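Local coordinates for microcin B17-processing protein McbD (Escherichia coli str. K-12 substr. MG1655, PDB 6GRH) that is a YcaO-family protein needed to process the inactive precursor of the antibiotic microcin B17 into the active peptide, at residues 108-113 / 121-126. The protein carries 1 engineered substitution. Sequence-based numbering, arbitrary orientation.
Sequences FKTVRA and QQEIPA
Glu-123 reaches across the antiparallel pair to Thr-110, two residues before its non-hydrogen-bonded partner Arg-112. Glu-123 CB lies 3.3 Å from Val-111 O; CG, set anti to the carbonyl carbon (chi1 -71°), rests by that same Val-111 carbonyl, and the extended chain carries CD up to Thr-110 CB. At the tip the carboxylate divides its work: OE2 approaches Thr-110 OG1 and accepts a hydrogen bond from a water (2.7 Å from the water oxygen to Glu-123 OE2) that also bonds to Thr-110 OG1, whereas OE1 passes beside Thr-110 CG2 and forms a salt bridge with Lys-74.

Beneath these side chains, Val-111 N to Ile-124 O and Ile-124 N to Val-111 O are backbone hydrogen bonds, each 3.0 Å, with C=O...N angles of 167° at Ile-124 O and 163° at Val-111 O. Ala-113 and Gln-122 also exchange two backbone hydrogen bonds. Pro-125 occupies the non-hydrogen-bonded position opposite Thr-110, and Ala-126 N donates to Lys-109 O (2.8 Å).

Val-111, Ala-113, Gln-122 and Ile-124 share the other face, where contacts between the strands are mainly apolar. Val-111 puts CG2 3.7 Å from Ile-124 CG1 and CG1 3.8 Å from Ala-126 CB; Ile-124 CG2 lies 4.0 Å from Ala-113 CB.

Adjacency in sequence and these bonds identify a beta hairpin, strands 108-115 and 121-125. Strand 108-115 also pairs with strands 73-74 and 339-347 in an antiparallel sheet. Helix 76-79 meets Thr-110 and Glu-123 through Met-79, helix 82-95 packs on Ile-124 and Pro-125 through Phe-88, and strand 339-347 touches Val-111 through Tyr-341.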
ATOM      1  N   PHE E 108      -4.791  -0.634  62.295  1.00 43.69           N
ATOM      2  CA  PHE E 108      -4.267  -0.962  60.956  1.00 42.46           C
ATOM      3  C   PHE E 108      -5.042  -0.279  59.838  1.00 41.60           C
ATOM      4  O   PHE E 108      -6.267  -0.167  59.881  1.00 40.97           O
ATOM      5  CB  PHE E 108      -4.328  -2.468  60.699  1.00 41.35           C
ATOM      6  CG  PHE E 108      -3.350  -3.260  61.499  1.00 41.53           C
ATOM      7  CD1 PHE E 108      -3.693  -3.765  62.747  1.00 42.62           C
ATOM      8  CD2 PHE E 108      -2.074  -3.492  61.008  1.00 41.11           C
ATOM      9  CE1 PHE E 108      -2.785  -4.505  63.480  1.00 43.17           C
ATOM     10  CE2 PHE E 108      -1.154  -4.228  61.744  1.00 41.96           C
ATOM     11  CZ  PHE E 108      -1.510  -4.735  62.984  1.00 42.77           C
ATOM     12  N   LYS E 109      -4.319   0.141  58.809  1.00 41.72           N
ATOM     13  CA  LYS E 109      -4.954   0.567  57.568  1.00 40.93           C
ATOM     14  C   LYS E 109      -5.698  -0.662  57.009  1.00 39.40           C
ATOM     15  O   LYS E 109      -5.223  -1.783  57.136  1.00 38.52           O
ATOM     16  CB  LYS E 109      -3.922   1.085  56.579  1.00 42.21           C
ATOM     17  CG  LYS E 109      -3.111   2.303  57.036  1.00 45.16           C
ATOM     18  CD  LYS E 109      -3.988   3.535  57.159  1.00 46.90           C
ATOM     19  CE  LYS E 109      -3.179   4.792  57.428  1.00 49.46           C
ATOM     20  NZ  LYS E 109      -2.632   5.390  56.178  1.00 50.27           N
ATOM     21  N   THR E 110      -6.883  -0.440  56.463  1.00 38.38           N
ATOM     22  CA  THR E 110      -7.776  -1.502  56.026  1.00 38.45           C
ATOM     23  C   THR E 110      -7.952  -1.546  54.509  1.00 36.37           C
ATOM     24  O   THR E 110      -7.821  -0.539  53.810  1.00 36.44           O
ATOM     25  CB  THR E 110      -9.176  -1.300  56.622  1.00 39.56           C
ATOM     26  OG1 THR E 110      -9.640   0.013  56.293  1.00 40.41           O
ATOM     27  CG2 THR E 110      -9.158  -1.464  58.124  1.00 41.27           C
ATOM     28  N   VAL E 111      -8.233  -2.742  54.017  1.00 35.61           N
ATOM     29  CA  VAL E 111      -8.753  -2.953  52.674  1.00 34.07           C
ATOM     30  C   VAL E 111      -9.915  -3.921  52.731  1.00 33.65           C
ATOM     31  O   VAL E 111      -9.999  -4.758  53.640  1.00 32.73           O
ATOM     32  CB  VAL E 111      -7.708  -3.512  51.682  1.00 33.49           C
ATOM     33  CG1 VAL E 111      -6.643  -2.468  51.415  1.00 33.75           C
ATOM     34  CG2 VAL E 111      -7.080  -4.812  52.168  1.00 33.81           C
ATOM     35  N   ARG E 112     -10.770  -3.816  51.717  1.00 32.48           N
ATOM     36  CA  ARG E 112     -11.988  -4.600  51.613  1.00 32.59           C
ATOM     37  C   ARG E 112     -11.639  -6.077  51.353  1.00 32.32           C
ATOM     38  O   ARG E 112     -10.633  -6.378  50.709  1.00 31.69           O
ATOM     39  CB  ARG E 112     -12.910  -4.018  50.520  1.00 32.13           C
ATOM     40  CG  ARG E 112     -12.428  -4.289  49.092  1.00 31.76           C
ATOM     41  CD  ARG E 112     -13.223  -3.530  48.048  1.00 31.84           C
ATOM     42  NE  ARG E 112     -12.886  -2.120  47.990  1.00 31.70           N
ATOM     43  CZ  ARG E 112     -11.781  -1.617  47.435  1.00 31.83           C
ATOM     44  NH1 ARG E 112     -10.828  -2.393  46.905  1.00 31.17           N
ATOM     45  NH2 ARG E 112     -11.602  -0.304  47.445  1.00 32.01           N
ATOM     46  N   ALA E 113     -12.452  -6.984  51.885  1.00 32.97           N
ATOM     47  CA  ALA E 113     -12.302  -8.405  51.604  1.00 33.04           C
ATOM     48  C   ALA E 113     -13.596  -9.144  51.877  1.00 34.13           C
ATOM     49  O   ALA E 113     -14.503  -8.614  52.538  1.00 36.25           O
ATOM     50  CB  ALA E 113     -11.167  -8.993  52.431  1.00 33.20           C
ATOM     51  N   GLN E 121     -18.578 -10.223  54.290  1.00 42.70           N
ATOM     52  CA  GLN E 121     -17.777  -9.052  54.017  1.00 42.59           C
ATOM     53  C   GLN E 121     -17.057  -8.592  55.269  1.00 42.78           C
ATOM     54  O   GLN E 121     -17.602  -8.640  56.361  1.00 42.44           O
ATOM     55  CB  GLN E 121     -18.649  -7.926  53.495  1.00 43.16           C
ATOM     56  CG  GLN E 121     -19.316  -8.262  52.171  1.00 43.30           C
ATOM     57  CD  GLN E 121     -19.993  -7.057  51.575  1.00 43.76           C
ATOM     58  OE1 GLN E 121     -19.324  -6.118  51.165  1.00 44.19           O
ATOM     59  NE2 GLN E 121     -21.327  -7.066  51.539  1.00 44.79           N
ATOM     60  N   GLN E 122     -15.817  -8.152  55.089  1.00 41.86           N
ATOM     61  CA  GLN E 122     -15.015  -7.630  56.190  1.00 42.13           C
ATOM     62  C   GLN E 122     -13.865  -6.779  55.636  1.00 40.92           C
ATOM     63  O   GLN E 122     -13.880  -6.390  54.468  1.00 39.88           O
ATOM     64  CB  GLN E 122     -14.501  -8.790  57.049  1.00 42.56           C
ATOM     65  CG  GLN E 122     -13.578  -9.739  56.331  1.00 42.11           C
ATOM     66  CD  GLN E 122     -12.836 -10.631  57.296  1.00 43.39           C
ATOM     67  OE1 GLN E 122     -13.414 -11.554  57.856  1.00 44.71           O
ATOM     68  NE2 GLN E 122     -11.546 -10.352  57.506  1.00 43.57           N
ATOM     69  N   GLU E 123     -12.898  -6.464  56.483  1.00 41.42           N
ATOM     70  CA  GLU E 123     -11.653  -5.888  56.051  1.00 41.27           C
ATOM     71  C   GLU E 123     -10.480  -6.701  56.574  1.00 39.92           C
ATOM     72  O   GLU E 123     -10.603  -7.463  57.538  1.00 40.57           O
ATOM     73  CB  GLU E 123     -11.565  -4.427  56.498  1.00 43.32           C
ATOM     74  CG  GLU E 123     -12.510  -3.515  55.742  1.00 44.89           C
ATOM     75  CD  GLU E 123     -12.680  -2.158  56.381  1.00 47.47           C
ATOM     76  OE1 GLU E 123     -12.943  -2.088  57.595  1.00 51.02           O
ATOM     77  OE2 GLU E 123     -12.572  -1.149  55.659  1.00 50.09           O
ATOM     78  N   ILE E 124      -9.348  -6.546  55.908  1.00 37.65           N
ATOM     79  CA  ILE E 124      -8.106  -7.139  56.349  1.00 37.76           C
ATOM     80  C   ILE E 124      -7.035  -6.048  56.340  1.00 37.30           C
ATOM     81  O   ILE E 124      -7.263  -4.966  55.766  1.00 35.83           O
ATOM     82  CB  ILE E 124      -7.718  -8.360  55.495  1.00 38.08           C
ATOM     83  CG1 ILE E 124      -7.539  -7.987  54.022  1.00 37.28           C
ATOM     84  CG2 ILE E 124      -8.773  -9.461  55.649  1.00 38.65           C
ATOM     85  CD1 ILE E 124      -7.063  -9.154  53.178  1.00 37.33           C
ATOM     86  N   PRO E 125      -5.886  -6.300  57.006  1.00 37.49           N
ATOM     87  CA  PRO E 125      -4.847  -5.274  57.031  1.00 37.16           C
ATOM     88  C   PRO E 125      -4.257  -4.994  55.672  1.00 36.22           C
ATOM     89  O   PRO E 125      -3.835  -5.917  54.975  1.00 35.71           O
ATOM     90  CB  PRO E 125      -3.788  -5.865  57.961  1.00 38.08           C
ATOM     91  CG  PRO E 125      -4.574  -6.712  58.885  1.00 38.75           C
ATOM     92  CD  PRO E 125      -5.590  -7.364  57.991  1.00 38.22           C
ATOM     93  N   ALA E 126      -4.225  -3.712  55.326  1.00 35.67           N
ATOM     94  CA  ALA E 126      -3.675  -3.250  54.065  1.00 34.90           C
ATOM     95  C   ALA E 126      -2.182  -3.553  53.929  1.00 34.84           C
ATOM     96  O   ALA E 126      -1.696  -3.780  52.798  1.00 34.43           O
ATOM     97  CB  ALA E 126      -3.915  -1.755  53.912  1.00 34.87           C
TER
HETATM   98  O   HOH W   1     -11.035  -0.736  53.496  1.00 54.78           O
HETATM   99  O   HOH W   2     -16.611  -6.446  50.980  1.00 45.11           O